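Local atomic coordinates of SusD-like carbohydrate binding protein (Bacteroides vulgatus, PDB entry 3LEW), a protein that probably binds carbohydrate at the bacterial outer membrane, as a member of the SusD family of nutrient-binding proteins. Residues Ala267-His272 with Gln337-Ile341; Thr277-Ser281 with Arg330-Ile334. All blocks are in the same frame, centred on the assembly; numbering follows the deposited sequence.

Contact 1. Residues Ala267-His272 with Gln337-Ile341; sequences ASYQFH and QLGDI
Ser268, in the 3-10 segment 267-270 just ahead of the helical residues, has its CA 5.0 Å from that of Gly339 in the irregular segment 337-341, which enters strand 341-345 at Ile341. Gly339 N donates to Ser268 OG over 3.0 Å, nearly straight (164°); the same hydroxyl is bonded to Gln260, so a short polar side chain here serves a buried backbone N-H. Gly339 CA sits over one face of the Phe271 ring in a CH-pi contact. A CB here would come too near Phe271 CE1, which is probably why glycine suits the position. At the ring's edge, Asp340 O lies 3.3 Å from Phe271 CE1. With CG1 anti to the carbonyl carbon (chi1 -51°), Ile341 brings CD1 to the same edge and to 3.4 Å from Gln270 NE2, while its CG1 meets Ala267 CB. Gln270 NE2 is spent on Ala267 O, which Gln270 N approaches from the opposite face, and Gln270 OE1 is held by Arg50. His272 NE2 donates in its ring plane to Gln337 OE1 (2.9 Å), yet stands above the amide's carbonyl plane, ring and amide being 84° apart. His272 ND1 accepts from Tyr282 N, and the two bonds help fix the ring's rotation while Tyr282 stacks on it. A 3-10 segment is thus buried against a G1 beta bulge, Gln337 and Leu338 opposite Asp333, and the start of strand 341-345.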
loop_
_atom_site.group_PDB
_atom_site.type_symbol
_atom_site.label_atom_id
_atom_site.label_comp_id
_atom_site.label_asym_id
_atom_site.label_seq_id
_atom_site.Cartn_x
_atom_site.Cartn_y
_atom_site.Cartn_z
ATOM N N ALA A 267 -1.584 14.686 -5.029
ATOM C CA ALA A 267 -1.460 13.549 -4.154
ATOM C C ALA A 267 -1.378 13.968 -2.681
ATOM O O ALA A 267 -1.844 13.223 -1.814
ATOM C CB ALA A 267 -0.220 12.670 -4.531
ATOM N N SER A 268 -0.800 15.146 -2.447
ATOM C CA SER A 268 -0.628 15.671 -1.086
ATOM C C SER A 268 -1.957 15.755 -0.316
ATOM O O SER A 268 -1.963 15.760 0.919
ATOM C CB SER A 268 0.013 17.047 -1.115
ATOM O OG SER A 268 1.324 17.002 -1.641
ATOM N N TYR A 269 -3.064 15.886 -1.029
ATOM C CA TYR A 269 -4.362 16.043 -0.394
ATOM C C TYR A 269 -4.660 14.881 0.556
ATOM O O TYR A 269 -5.377 15.057 1.573
ATOM C CB TYR A 269 -5.472 16.215 -1.458
ATOM C CG TYR A 269 -6.759 16.789 -0.925
ATOM C CD1 TYR A 269 -7.737 15.953 -0.355
ATOM C CD2 TYR A 269 -7.019 18.145 -1.001
ATOM C CE1 TYR A 269 -8.950 16.479 0.120
ATOM C CE2 TYR A 269 -8.206 18.686 -0.516
ATOM C CZ TYR A 269 -9.178 17.825 0.031
ATOM O OH TYR A 269 -10.362 18.320 0.503
ATOM N N GLN A 270 -4.085 13.714 0.303
ATOM C CA GLN A 270 -4.295 12.592 1.206
ATOM C C GLN A 270 -3.693 12.739 2.598
ATOM O O GLN A 270 -4.109 12.043 3.524
ATOM C CB GLN A 270 -3.915 11.288 0.593
ATOM C CG GLN A 270 -2.444 11.033 0.388
ATOM C CD GLN A 270 -2.230 9.974 -0.791
ATOM O OE1 GLN A 270 -2.226 8.779 -0.519
ATOM N NE2 GLN A 270 -1.956 10.431 -2.042
ATOM N N PHE A 271 -2.756 13.670 2.776
ATOM C CA PHE A 271 -2.323 14.073 4.127
ATOM C C PHE A 271 -3.441 14.727 4.945
ATOM O O PHE A 271 -3.373 14.749 6.182
ATOM C CB PHE A 271 -1.052 14.956 4.053
ATOM C CG PHE A 271 0.249 14.151 3.949
ATOM C CD1 PHE A 271 0.687 13.657 2.725
ATOM C CD2 PHE A 271 0.987 13.860 5.062
ATOM C CE1 PHE A 271 1.850 12.910 2.630
ATOM C CE2 PHE A 271 2.171 13.120 4.973
ATOM C CZ PHE A 271 2.597 12.637 3.745
ATOM N N HIS A 272 -4.493 15.243 4.315
ATOM C CA HIS A 272 -5.639 15.679 5.083
ATOM C C HIS A 272 -6.352 14.556 5.854
ATOM O O HIS A 272 -7.059 14.820 6.832
ATOM C CB HIS A 272 -6.632 16.463 4.233
ATOM C CG HIS A 272 -6.143 17.800 3.800
ATOM N ND1 HIS A 272 -5.818 18.806 4.695
ATOM C CD2 HIS A 272 -5.958 18.317 2.563
ATOM C CE1 HIS A 272 -5.473 19.886 4.016
ATOM N NE2 HIS A 272 -5.526 19.610 2.723
ATOM N N GLN A 337 0.154 22.905 1.551
ATOM C CA GLN A 337 -0.431 21.552 1.539
ATOM C C GLN A 337 0.377 20.551 0.707
ATOM O O GLN A 337 -0.113 19.985 -0.261
ATOM C CB GLN A 337 -1.907 21.610 1.117
ATOM C CG GLN A 337 -2.770 22.452 2.048
ATOM C CD GLN A 337 -4.221 22.567 1.609
ATOM O OE1 GLN A 337 -4.776 21.686 0.901
ATOM N NE2 GLN A 337 -4.846 23.646 2.025
ATOM N N LEU A 338 1.641 20.362 1.083
ATOM C CA LEU A 338 2.515 19.428 0.395
ATOM C C LEU A 338 2.990 18.344 1.346
ATOM O O LEU A 338 3.346 18.602 2.482
ATOM C CB LEU A 338 3.762 20.130 -0.171
ATOM C CG LEU A 338 3.547 21.262 -1.179
ATOM C CD1 LEU A 338 4.935 21.799 -1.626
ATOM C CD2 LEU A 338 2.746 20.755 -2.372
ATOM N N GLY A 339 3.017 17.127 0.832
ATOM C CA GLY A 339 3.652 15.989 1.514
ATOM C C GLY A 339 3.851 14.876 0.537
ATOM O O GLY A 339 2.934 14.552 -0.214
ATOM N N ASP A 340 5.040 14.253 0.543
ATOM C CA ASP A 340 5.365 13.226 -0.440
ATOM C C ASP A 340 4.741 11.885 -0.033
ATOM O O ASP A 340 4.491 11.623 1.140
ATOM C CB ASP A 340 6.884 13.051 -0.629
ATOM C CG ASP A 340 7.593 14.314 -1.162
ATOM O OD1 ASP A 340 6.925 15.338 -1.509
ATOM O OD2 ASP A 340 8.865 14.281 -1.246
ATOM N N ILE A 341 4.560 11.028 -1.022
ATOM C CA ILE A 341 3.857 9.757 -0.834
ATOM C C ILE A 341 4.851 8.586 -0.916
ATOM O O ILE A 341 5.390 8.316 -1.976
ATOM C CB ILE A 341 2.791 9.525 -1.902
ATOM C CG1 ILE A 341 1.848 10.732 -2.048
ATOM C CG2 ILE A 341 1.977 8.248 -1.553
ATOM C CD1 ILE A 341 1.146 11.196 -0.754
#

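Contact 2. Residues Thr277-Ser281 with Arg330-Ile334; sequences TTKGS and RFRDI
A type II beta turn, Thr278 to Ser281, closed by Ser281 N to Thr278 O (3.1 Å), packs here against the loop 330-334 that follows strand 321-326. The chief apolar meeting is between Thr278 and Ile334, whose side chains reach toward each other tip to tip: Thr278 CG2 lies 3.7 Å from Ile334 CG1. With CG1 anti to the backbone N (chi1 -176°), Ile334 extends its longer branch along the turn, CG1 coming 3.7 Å from Lys279 O and CD1 4.0 Å from Gly280 C. In place of Ile334, an alanine would probably leave Thr278 CG2 with little more than a CB to touch and open a gap where CG1 and CD1 had filled the space beside Lys279 O and Gly280. Gly280 suits its place twice over: its positive phi (114°) would press a side chain against the preceding carbonyl, and a CB would also crowd Ile334 CG1.

The other branch of Thr278 does polar work, which is why a threonine fits. Thr278 OG1 bonds to Asp275 and accepts from a water at 2.8 Å that also donates to Phe331 O, so the water bridges the two loops. Asp275 bonds to Phe331 N as well, giving a second indirect tie. Arg330 contributes its aliphatic part: its side chain crosses that of Thr278 at about a right angle, with CB 3.9 Å from Thr278 OG1, and CD lies 3.7 Å from Thr277 OG1. Its guanidinium turns to other business, bonding to Lys243 O and Ser327 O. Deeper in, Phe331 CE2 rests loosely against Ser281 CA. Beyond Phe331, Arg332 and Asp333 lie opposite Leu338 in a classic beta bulge. The contact is characteristic of a type II turn packed on a loop that carries such a bulge, with water and Asp275 joining their polar groups.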
loop_
_atom_site.group_PDB
_atom_site.type_symbol
_atom_site.label_atom_id
_atom_site.label_comp_id
_atom_site.label_asym_id
_atom_site.label_seq_id
_atom_site.Cartn_x
_atom_site.Cartn_y
_atom_site.Cartn_z
ATOM N N THR A 277 -2.437 15.370 13.433
ATOM C CA THR A 277 -1.774 16.203 14.448
ATOM C C THR A 277 -1.463 17.663 14.064
ATOM O O THR A 277 -1.351 18.523 14.949
ATOM C CB THR A 277 -0.499 15.529 15.004
ATOM O OG1 THR A 277 0.485 15.402 13.971
ATOM C CG2 THR A 277 -0.795 14.163 15.657
ATOM N N THR A 278 -1.246 17.961 12.772
ATOM C CA THR A 278 -0.955 19.332 12.369
ATOM C C THR A 278 -2.211 20.226 12.335
ATOM O O THR A 278 -3.200 19.900 11.681
ATOM C CB THR A 278 -0.293 19.408 10.960
ATOM O OG1 THR A 278 0.804 18.486 10.919
ATOM C CG2 THR A 278 0.187 20.836 10.647
ATOM N N LYS A 279 -2.168 21.365 13.018
ATOM C CA LYS A 279 -3.222 22.362 12.879
ATOM C C LYS A 279 -3.310 22.809 11.442
ATOM O O LYS A 279 -2.317 23.285 10.889
ATOM C CB LYS A 279 -2.926 23.585 13.747
ATOM C CG LYS A 279 -2.955 23.267 15.219
ATOM C CD LYS A 279 -2.473 24.498 16.049
ATOM C CE LYS A 279 -1.831 24.055 17.377
ATOM N NZ LYS A 279 -2.804 24.151 18.504
ATOM N N GLY A 280 -4.498 22.656 10.851
ATOM C CA GLY A 280 -4.685 22.916 9.419
ATOM C C GLY A 280 -5.018 21.689 8.587
ATOM O O GLY A 280 -5.501 21.840 7.466
ATOM N N SER A 281 -4.742 20.474 9.082
ATOM C CA SER A 281 -5.228 19.273 8.399
ATOM C C SER A 281 -6.755 19.274 8.384
ATOM O O SER A 281 -7.380 19.638 9.346
ATOM C CB SER A 281 -4.724 18.010 9.109
ATOM O OG SER A 281 -5.326 16.855 8.567
ATOM N N ARG A 330 2.906 13.617 8.705
ATOM C CA ARG A 330 2.560 15.019 8.794
ATOM C C ARG A 330 2.833 15.755 7.514
ATOM O O ARG A 330 3.766 15.454 6.851
ATOM C CB ARG A 330 3.324 15.697 9.924
ATOM C CG ARG A 330 3.170 14.995 11.245
ATOM C CD ARG A 330 3.857 15.725 12.403
ATOM N NE ARG A 330 5.266 16.078 12.215
ATOM C CZ ARG A 330 6.285 15.231 12.419
ATOM N NH1 ARG A 330 6.057 13.962 12.786
ATOM N NH2 ARG A 330 7.521 15.649 12.262
ATOM N N PHE A 331 2.000 16.739 7.179
ATOM C CA PHE A 331 2.309 17.624 6.068
ATOM C C PHE A 331 3.732 18.164 6.202
ATOM O O PHE A 331 4.196 18.528 7.288
ATOM C CB PHE A 331 1.336 18.830 6.039
ATOM C CG PHE A 331 0.021 18.562 5.322
ATOM C CD1 PHE A 331 -0.055 18.660 3.944
ATOM C CD2 PHE A 331 -1.153 18.240 6.034
ATOM C CE1 PHE A 331 -1.243 18.442 3.292
ATOM C CE2 PHE A 331 -2.325 18.006 5.378
ATOM C CZ PHE A 331 -2.384 18.138 4.007
ATOM N N ARG A 332 4.431 18.213 5.085
ATOM C CA ARG A 332 5.742 18.862 5.019
ATOM C C ARG A 332 5.597 20.368 5.020
ATOM O O ARG A 332 6.256 21.071 5.793
ATOM C CB ARG A 332 6.534 18.378 3.809
ATOM C CG ARG A 332 7.934 18.953 3.779
ATOM C CD ARG A 332 8.718 18.399 2.621
ATOM N NE ARG A 332 8.369 19.071 1.349
ATOM C CZ ARG A 332 7.770 18.492 0.309
ATOM N NH1 ARG A 332 7.383 17.257 0.363
ATOM N NH2 ARG A 332 7.558 19.166 -0.800
ATOM N N ASP A 333 4.684 20.872 4.190
ATOM C CA ASP A 333 4.423 22.308 4.069
ATOM C C ASP A 333 2.920 22.469 4.281
ATOM O O ASP A 333 2.140 22.132 3.407
ATOM C CB ASP A 333 4.861 22.788 2.665
ATOM C CG ASP A 333 4.645 24.272 2.442
ATOM O OD1 ASP A 333 3.855 24.902 3.208
ATOM O OD2 ASP A 333 5.269 24.801 1.471
ATOM N N ILE A 334 2.499 22.927 5.461
ATOM C CA ILE A 334 1.059 22.919 5.772
ATOM C C ILE A 334 0.332 24.085 5.062
ATOM O O ILE A 334 -0.766 23.915 4.563
ATOM C CB ILE A 334 0.802 22.931 7.289
ATOM C CG1 ILE A 334 -0.698 22.815 7.591
ATOM C CG2 ILE A 334 1.378 24.204 7.902
ATOM C CD1 ILE A 334 -1.386 21.585 7.007
HETATM O O HOH W 1 3.141 19.475 9.707
#

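Both contacts join residues 267-281, around and after helix 271-274, to the connection between strands 321-326 and 341-345, and their centres lie about 9 Å apart. Contact 1 is the buried one, with centre about 15 Å from that of the chain; contact 2, about 22 Å out, is only partly buried. Depth shows in the chemistry: contact 1 uses direct hydrogen bonds and close ring packing, whereas contact 2 depends on aliphatic surfaces and a bridging water. The two are stitched together by a salt bridge, Arg332 NH1 to Asp340 OD1 at 2.7 Å, and by a probable hydrogen bond from Arg332 N to Leu338 O, both within the same connection.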